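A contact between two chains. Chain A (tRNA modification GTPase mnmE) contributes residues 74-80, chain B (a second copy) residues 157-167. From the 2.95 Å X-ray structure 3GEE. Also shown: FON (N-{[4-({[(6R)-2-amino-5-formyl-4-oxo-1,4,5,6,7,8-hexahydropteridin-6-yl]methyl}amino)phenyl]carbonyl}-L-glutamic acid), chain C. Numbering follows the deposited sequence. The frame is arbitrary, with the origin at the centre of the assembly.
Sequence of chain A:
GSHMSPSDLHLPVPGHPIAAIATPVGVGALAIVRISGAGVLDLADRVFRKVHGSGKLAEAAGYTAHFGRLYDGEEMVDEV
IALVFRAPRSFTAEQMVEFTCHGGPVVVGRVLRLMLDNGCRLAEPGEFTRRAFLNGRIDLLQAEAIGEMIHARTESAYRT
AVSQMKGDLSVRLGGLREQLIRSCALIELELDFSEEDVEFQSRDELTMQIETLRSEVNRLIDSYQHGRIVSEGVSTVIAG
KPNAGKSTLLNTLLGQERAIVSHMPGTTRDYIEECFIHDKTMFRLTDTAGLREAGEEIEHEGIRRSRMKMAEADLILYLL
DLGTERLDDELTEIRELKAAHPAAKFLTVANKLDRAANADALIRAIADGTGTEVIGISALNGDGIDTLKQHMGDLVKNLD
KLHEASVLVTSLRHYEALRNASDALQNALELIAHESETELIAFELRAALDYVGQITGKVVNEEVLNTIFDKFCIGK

Chain A, residues 74-80: EEMVDEV
Chain B 157-167: AYRTAVSQMKG

A strand of chain A, residues 76-80, lies across a helix of chain B, the axes 9.1 Å apart at closest approach and their N-to-C directions 55° apart. Strand phi/psi values are -68/110 at Met A76, -168/168 at Asp A78 and -97/117 at Glu A79, but Val A77, at -76/-50, is not extended. Register is set by Asp A78 CA, 7.0 Å from Val B162 CA, and Glu A79 CA, 8.8 Å from Met B165 CA. The helix keeps regular i to i+4 hydrogen bonds; Gly B167 is the first residue to leave helical phi/psi, and its phi of 98° and psi of 10° would jam a CB against the preceding carbonyl O.

Polar side chains of the helix bond to strand carbonyls. Tyr B158 is t (chi1 157°, chi2 77°); its CB points sideways, but the long ring brings Tyr B158 OH to 2.5 Å from Val A77 O, a short hydrogen bond donated near the ring plane. Arg B159 also starts sideways, with chi1 m (-79°), chi2 -97°, chi3 133° and chi4 -96°. This bent chain carries the guanidinium edge to the Met A76 carbonyl: Arg B159 NH2 donates to Met A76 O at 2.8 Å (N-H...O 155°), while Arg B159 NH1 adds a weak bond to Met A76 O at 3.3 Å. Arg B159 NE makes a weak, charge-assisted bond to Glu A75 OE2 at 3.1 Å, a salt bridge. Glu A75 is t at chi1 with chi2 135°, and its CG lies over one guanidinium face.

Farther along the helix the contact is largely apolar, though methyl groups also touch two oxygens. Met A76 points toward the helix; chi1 -151° (t), chi2 -104° and chi3 -84° (m) place Met A76 CE 3.9 Å from Val B162 CG1, 4.5 Å from Met B165 CE and 3.8 Å from Lys B166 CG. Thus lysine contributes aliphatic chain, extended with all four chi angles t. Compact Val B162 (t, 167°) brings Val B162 CG1 within 3.3 Å of Met A76 O. Met B165 (t, t, p) reaches farther, Met B165 CE lying 4.0 Å from Glu A79 CB and 3.4 Å from Asp A78 OD1, an oxygen hydrogen-bonded elsewhere in the structure.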

ATOM      1  N   GLU A  74      -9.235  -7.517  26.578  1.00104.65           N
ATOM      2  CA  GLU A  74      -9.706  -8.895  26.321  1.00104.72           C
ATOM      3  C   GLU A  74     -10.172  -9.144  24.885  1.00104.59           C
ATOM      4  O   GLU A  74     -10.653 -10.232  24.569  1.00104.69           O
ATOM      5  CB  GLU A  74     -10.798  -9.326  27.317  1.00104.69           C
ATOM      6  CG  GLU A  74     -10.302 -10.179  28.479  1.00105.11           C
ATOM      7  CD  GLU A  74      -9.691  -9.365  29.609  1.00105.72           C
ATOM      8  OE1 GLU A  74     -10.172  -9.495  30.755  1.00106.14           O
ATOM      9  OE2 GLU A  74      -8.732  -8.599  29.359  1.00105.82           O
ATOM     10  N   GLU A  75     -10.031  -8.136  24.026  1.00104.39           N
ATOM     11  CA  GLU A  75     -10.367  -8.276  22.619  1.00104.22           C
ATOM     12  C   GLU A  75      -9.095  -8.222  21.789  1.00103.87           C
ATOM     13  O   GLU A  75      -8.517  -7.158  21.582  1.00104.00           O
ATOM     14  CB  GLU A  75     -11.365  -7.201  22.185  1.00104.36           C
ATOM     15  CG  GLU A  75     -11.818  -7.340  20.740  1.00105.30           C
ATOM     16  CD  GLU A  75     -13.322  -7.171  20.558  1.00107.09           C
ATOM     17  OE1 GLU A  75     -14.107  -7.703  21.381  1.00107.16           O
ATOM     18  OE2 GLU A  75     -13.718  -6.517  19.569  1.00107.92           O
ATOM     19  N   MET A  76      -8.660  -9.387  21.327  1.00103.44           N
ATOM     20  CA  MET A  76      -7.405  -9.502  20.596  1.00103.06           C
ATOM     21  C   MET A  76      -7.510  -8.803  19.247  1.00102.82           C
ATOM     22  O   MET A  76      -8.224  -9.254  18.355  1.00102.95           O
ATOM     23  CB  MET A  76      -7.029 -10.977  20.433  1.00103.05           C
ATOM     24  CG  MET A  76      -5.542 -11.234  20.357  1.00103.04           C
ATOM     25  SD  MET A  76      -4.962 -11.569  18.691  1.00103.64           S
ATOM     26  CE  MET A  76      -5.316 -13.320  18.576  1.00102.67           C
ATOM     27  N   VAL A  77      -6.811  -7.684  19.114  1.00102.50           N
ATOM     28  CA  VAL A  77      -6.855  -6.898  17.889  1.00102.36           C
ATOM     29  C   VAL A  77      -6.025  -7.541  16.779  1.00102.59           C
ATOM     30  O   VAL A  77      -6.514  -7.729  15.662  1.00102.59           O
ATOM     31  CB  VAL A  77      -6.451  -5.428  18.142  1.00102.24           C
ATOM     32  CG1 VAL A  77      -5.989  -4.738  16.858  1.00101.82           C
ATOM     33  CG2 VAL A  77      -7.615  -4.673  18.777  1.00101.94           C
ATOM     34  N   ASP A  78      -4.780  -7.885  17.094  1.00102.85           N
ATOM     35  CA  ASP A  78      -3.899  -8.579  16.152  1.00103.01           C
ATOM     36  C   ASP A  78      -2.649  -9.125  16.844  1.00103.08           C
ATOM     37  O   ASP A  78      -2.363  -8.798  17.996  1.00103.32           O
ATOM     38  CB  ASP A  78      -3.497  -7.655  14.991  1.00102.80           C
ATOM     39  CG  ASP A  78      -2.873  -8.410  13.822  1.00102.98           C
ATOM     40  OD1 ASP A  78      -3.108  -9.633  13.682  1.00102.75           O
ATOM     41  OD2 ASP A  78      -2.142  -7.772  13.034  1.00102.97           O
ATOM     42  N   GLU A  79      -1.926  -9.975  16.125  1.00103.08           N
ATOM     43  CA  GLU A  79      -0.616 -10.437  16.525  1.00103.11           C
ATOM     44  C   GLU A  79       0.375  -9.559  15.793  1.00102.79           C
ATOM     45  O   GLU A  79       0.410  -9.565  14.566  1.00102.87           O
ATOM     46  CB  GLU A  79      -0.446 -11.873  16.069  1.00103.37           C
ATOM     47  CG  GLU A  79       0.271 -12.761  17.039  1.00104.58           C
ATOM     48  CD  GLU A  79       0.156 -14.218  16.645  1.00106.23           C
ATOM     49  OE1 GLU A  79       0.389 -14.524  15.451  1.00106.70           O
ATOM     50  OE2 GLU A  79      -0.175 -15.047  17.528  1.00106.62           O
ATOM     51  N   VAL A  80       1.172  -8.792  16.530  1.00102.55           N
ATOM     52  CA  VAL A  80       2.101  -7.839  15.906  1.00102.17           C
ATOM     53  C   VAL A  80       3.545  -8.024  16.369  1.00101.71           C
ATOM     54  O   VAL A  80       3.838  -8.929  17.153  1.00101.82           O
ATOM     55  CB  VAL A  80       1.664  -6.375  16.148  1.00102.35           C
ATOM     56  CG1 VAL A  80       0.208  -6.180  15.731  1.00102.38           C
ATOM     57  CG2 VAL A  80       1.866  -5.974  17.607  1.00102.32           C
TER
ATOM     58  N   ALA B 157     -16.207 -10.658   9.762  1.00103.99           N
ATOM     59  CA  ALA B 157     -15.241 -11.459   9.005  1.00103.44           C
ATOM     60  C   ALA B 157     -13.851 -11.343   9.619  1.00103.08           C
ATOM     61  O   ALA B 157     -13.116 -12.328   9.719  1.00102.92           O
ATOM     62  CB  ALA B 157     -15.214 -11.030   7.545  1.00103.40           C
ATOM     63  N   TYR B 158     -13.507 -10.123  10.022  1.00102.73           N
ATOM     64  CA  TYR B 158     -12.249  -9.818  10.700  1.00102.34           C
ATOM     65  C   TYR B 158     -12.140 -10.563  12.035  1.00102.07           C
ATOM     66  O   TYR B 158     -11.146 -11.244  12.297  1.00101.92           O
ATOM     67  CB  TYR B 158     -12.132  -8.295  10.894  1.00102.30           C
ATOM     68  CG  TYR B 158     -11.215  -7.844  12.008  1.00102.09           C
ATOM     69  CD1 TYR B 158      -9.832  -7.854  11.846  1.00101.94           C
ATOM     70  CD2 TYR B 158     -11.736  -7.388  13.220  1.00102.14           C
ATOM     71  CE1 TYR B 158      -8.988  -7.438  12.865  1.00102.11           C
ATOM     72  CE2 TYR B 158     -10.899  -6.967  14.248  1.00102.18           C
ATOM     73  CZ  TYR B 158      -9.527  -6.997  14.062  1.00102.12           C
ATOM     74  OH  TYR B 158      -8.695  -6.584  15.069  1.00101.87           O
ATOM     75  N   ARG B 159     -13.178 -10.440  12.860  1.00101.69           N
ATOM     76  CA  ARG B 159     -13.221 -11.080  14.171  1.00101.37           C
ATOM     77  C   ARG B 159     -13.164 -12.601  14.090  1.00101.04           C
ATOM     78  O   ARG B 159     -12.612 -13.255  14.975  1.00101.16           O
ATOM     79  CB  ARG B 159     -14.467 -10.630  14.931  1.00101.36           C
ATOM     80  CG  ARG B 159     -14.323  -9.257  15.557  1.00101.89           C
ATOM     81  CD  ARG B 159     -13.935  -9.367  17.020  1.00102.91           C
ATOM     82  NE  ARG B 159     -12.835  -8.471  17.369  1.00103.25           N
ATOM     83  CZ  ARG B 159     -11.558  -8.840  17.412  1.00103.26           C
ATOM     84  NH1 ARG B 159     -11.211 -10.086  17.126  1.00103.05           N
ATOM     85  NH2 ARG B 159     -10.625  -7.961  17.742  1.00103.75           N
ATOM     86  N   THR B 160     -13.730 -13.153  13.021  1.00100.60           N
ATOM     87  CA  THR B 160     -13.727 -14.593  12.793  1.00100.14           C
ATOM     88  C   THR B 160     -12.317 -15.099  12.492  1.00 99.98           C
ATOM     89  O   THR B 160     -11.912 -16.147  12.997  1.00100.05           O
ATOM     90  CB  THR B 160     -14.717 -14.984  11.673  1.00100.06           C
ATOM     91  OG1 THR B 160     -16.039 -14.612  12.074  1.00 99.69           O
ATOM     92  CG2 THR B 160     -14.690 -16.483  11.404  1.00 99.83           C
ATOM     93  N   ALA B 161     -11.569 -14.348  11.689  1.00 99.68           N
ATOM     94  CA  ALA B 161     -10.198 -14.722  11.358  1.00 99.53           C
ATOM     95  C   ALA B 161      -9.285 -14.631  12.576  1.00 99.53           C
ATOM     96  O   ALA B 161      -8.408 -15.477  12.765  1.00 99.67           O
ATOM     97  CB  ALA B 161      -9.665 -13.870  10.224  1.00 99.49           C
ATOM     98  N   VAL B 162      -9.498 -13.606  13.403  1.00 99.33           N
ATOM     99  CA  VAL B 162      -8.739 -13.444  14.641  1.00 99.08           C
ATOM    100  C   VAL B 162      -8.890 -14.686  15.512  1.00 98.95           C
ATOM    101  O   VAL B 162      -7.900 -15.240  15.983  1.00 99.10           O
ATOM    102  CB  VAL B 162      -9.158 -12.178  15.416  1.00 99.05           C
ATOM    103  CG1 VAL B 162      -8.591 -12.194  16.826  1.00 98.99           C
ATOM    104  CG2 VAL B 162      -8.701 -10.925  14.681  1.00 99.20           C
ATOM    105  N   SER B 163     -10.130 -15.127  15.697  1.00 98.78           N
ATOM    106  CA  SER B 163     -10.422 -16.349  16.441  1.00 98.61           C
ATOM    107  C   SER B 163      -9.673 -17.557  15.871  1.00 98.50           C
ATOM    108  O   SER B 163      -9.066 -18.330  16.617  1.00 98.57           O
ATOM    109  CB  SER B 163     -11.927 -16.614  16.454  1.00 98.55           C
ATOM    110  OG  SER B 163     -12.213 -17.885  17.012  1.00 98.72           O
ATOM    111  N   GLN B 164      -9.708 -17.702  14.549  1.00 98.24           N
ATOM    112  CA  GLN B 164      -9.073 -18.836  13.886  1.00 98.07           C
ATOM    113  C   GLN B 164      -7.544 -18.757  13.945  1.00 97.86           C
ATOM    114  O   GLN B 164      -6.864 -19.788  13.978  1.00 97.86           O
ATOM    115  CB  GLN B 164      -9.565 -18.944  12.442  1.00 98.05           C
ATOM    116  CG  GLN B 164      -9.168 -20.234  11.724  1.00 98.35           C
ATOM    117  CD  GLN B 164     -10.002 -20.492  10.483  1.00 98.55           C
ATOM    118  OE1 GLN B 164     -11.232 -20.487  10.539  1.00 98.92           O
ATOM    119  NE2 GLN B 164      -9.338 -20.725   9.356  1.00 98.48           N
ATOM    120  N   MET B 165      -7.018 -17.534  13.959  1.00 97.56           N
ATOM    121  CA  MET B 165      -5.578 -17.296  14.056  1.00 97.55           C
ATOM    122  C   MET B 165      -5.100 -17.642  15.470  1.00 96.80           C
ATOM    123  O   MET B 165      -4.080 -18.311  15.655  1.00 96.63           O
ATOM    124  CB  MET B 165      -5.268 -15.837  13.701  1.00 97.58           C
ATOM    125  CG  MET B 165      -3.798 -15.538  13.416  1.00 98.33           C
ATOM    126  SD  MET B 165      -3.511 -13.826  12.882  1.00 98.91           S
ATOM    127  CE  MET B 165      -3.868 -12.905  14.386  1.00 99.25           C
ATOM    128  N   LYS B 166      -5.873 -17.193  16.456  1.00 96.13           N
ATOM    129  CA  LYS B 166      -5.694 -17.547  17.860  1.00 95.46           C
ATOM    130  C   LYS B 166      -5.781 -19.071  18.067  1.00 94.92           C
ATOM    131  O   LYS B 166      -5.224 -19.604  19.031  1.00 95.13           O
ATOM    132  CB  LYS B 166      -6.770 -16.837  18.681  1.00 95.58           C
ATOM    133  CG  LYS B 166      -6.426 -16.555  20.126  1.00 96.12           C
ATOM    134  CD  LYS B 166      -7.493 -15.650  20.733  1.00 97.06           C
ATOM    135  CE  LYS B 166      -7.245 -15.388  22.207  1.00 97.87           C
ATOM    136  NZ  LYS B 166      -8.354 -14.597  22.812  1.00 98.30           N
ATOM    137  N   GLY B 167      -6.495 -19.756  17.171  1.00 94.12           N
ATOM    138  CA  GLY B 167      -6.540 -21.223  17.147  1.00 92.92           C
ATOM    139  C   GLY B 167      -7.743 -21.875  17.811  1.00 92.10           C
ATOM    140  O   GLY B 167      -7.770 -23.098  17.984  1.00 92.15           O
TER
HETATM  141  N1  FON C 475       5.908  -7.919  11.873  1.00 99.14           N
HETATM  142  C2  FON C 475       7.101  -8.216  11.320  1.00 98.90           C
HETATM  143  NA2 FON C 475       8.088  -7.283  11.350  1.00 98.93           N
HETATM  144  N3  FON C 475       7.348  -9.417  10.732  1.00 98.65           N
HETATM  145  C4  FON C 475       6.418 -10.394  10.664  1.00 98.73           C
HETATM  146  O4  FON C 475       6.712 -11.475  10.110  1.00 99.04           O
HETATM  147  C4A FON C 475       5.075 -10.111  11.249  1.00 98.96           C
HETATM  148  N5  FON C 475       3.963 -10.956  11.331  1.00 99.32           N
HETATM  149  C6  FON C 475       3.296 -10.818  12.639  1.00100.19           C
HETATM  150  C7  FON C 475       2.601  -9.469  12.499  1.00 99.45           C
HETATM  151  N8  FON C 475       3.672  -8.484  12.429  1.00 99.38           N
HETATM  152  C8A FON C 475       4.883  -8.786  11.877  1.00 99.20           C
HETATM  153  C9  FON C 475       2.346 -11.952  13.033  1.00102.20           C
HETATM  154  N10 FON C 475       2.963 -13.266  12.919  1.00105.71           N
HETATM  155  C11 FON C 475       6.381 -14.811  14.753  1.00106.63           C
HETATM  156  C12 FON C 475       5.127 -15.395  14.927  1.00106.70           C
HETATM  157  C13 FON C 475       3.997 -14.863  14.308  1.00106.71           C
HETATM  158  C14 FON C 475       4.100 -13.722  13.516  1.00106.17           C
HETATM  159  C15 FON C 475       5.364 -13.143  13.327  1.00105.96           C
HETATM  160  C16 FON C 475       6.498 -13.675  13.946  1.00106.38           C
HETATM  161  C   FON C 475       7.569 -15.435  15.444  1.00106.55           C
HETATM  162  O   FON C 475       8.657 -14.881  15.401  1.00106.59           O
HETATM  163  N   FON C 475       7.380 -16.604  16.070  1.00107.05           N
HETATM  164  CA  FON C 475       8.000 -17.058  17.312  1.00107.42           C
HETATM  165  CB  FON C 475       7.574 -16.208  18.515  1.00107.49           C
HETATM  166  CG  FON C 475       8.401 -16.460  19.781  1.00107.78           C
HETATM  167  CD  FON C 475       8.627 -15.176  20.558  1.00108.15           C
HETATM  168  OE1 FON C 475       9.528 -14.395  20.170  1.00108.39           O
HETATM  169  OE2 FON C 475       7.913 -14.939  21.563  1.00107.68           O
HETATM  170  CT  FON C 475       7.640 -18.502  17.551  1.00107.49           C
HETATM  171  O1  FON C 475       8.537 -19.307  17.896  1.00107.64           O
HETATM  172  O2  FON C 475       6.445 -18.845  17.392  1.00107.86           O
HETATM  173  CP1 FON C 475       3.596 -11.707  10.381  1.00 99.59           C
HETATM  174  O3  FON C 475       2.508 -11.555   9.854  1.00100.02           O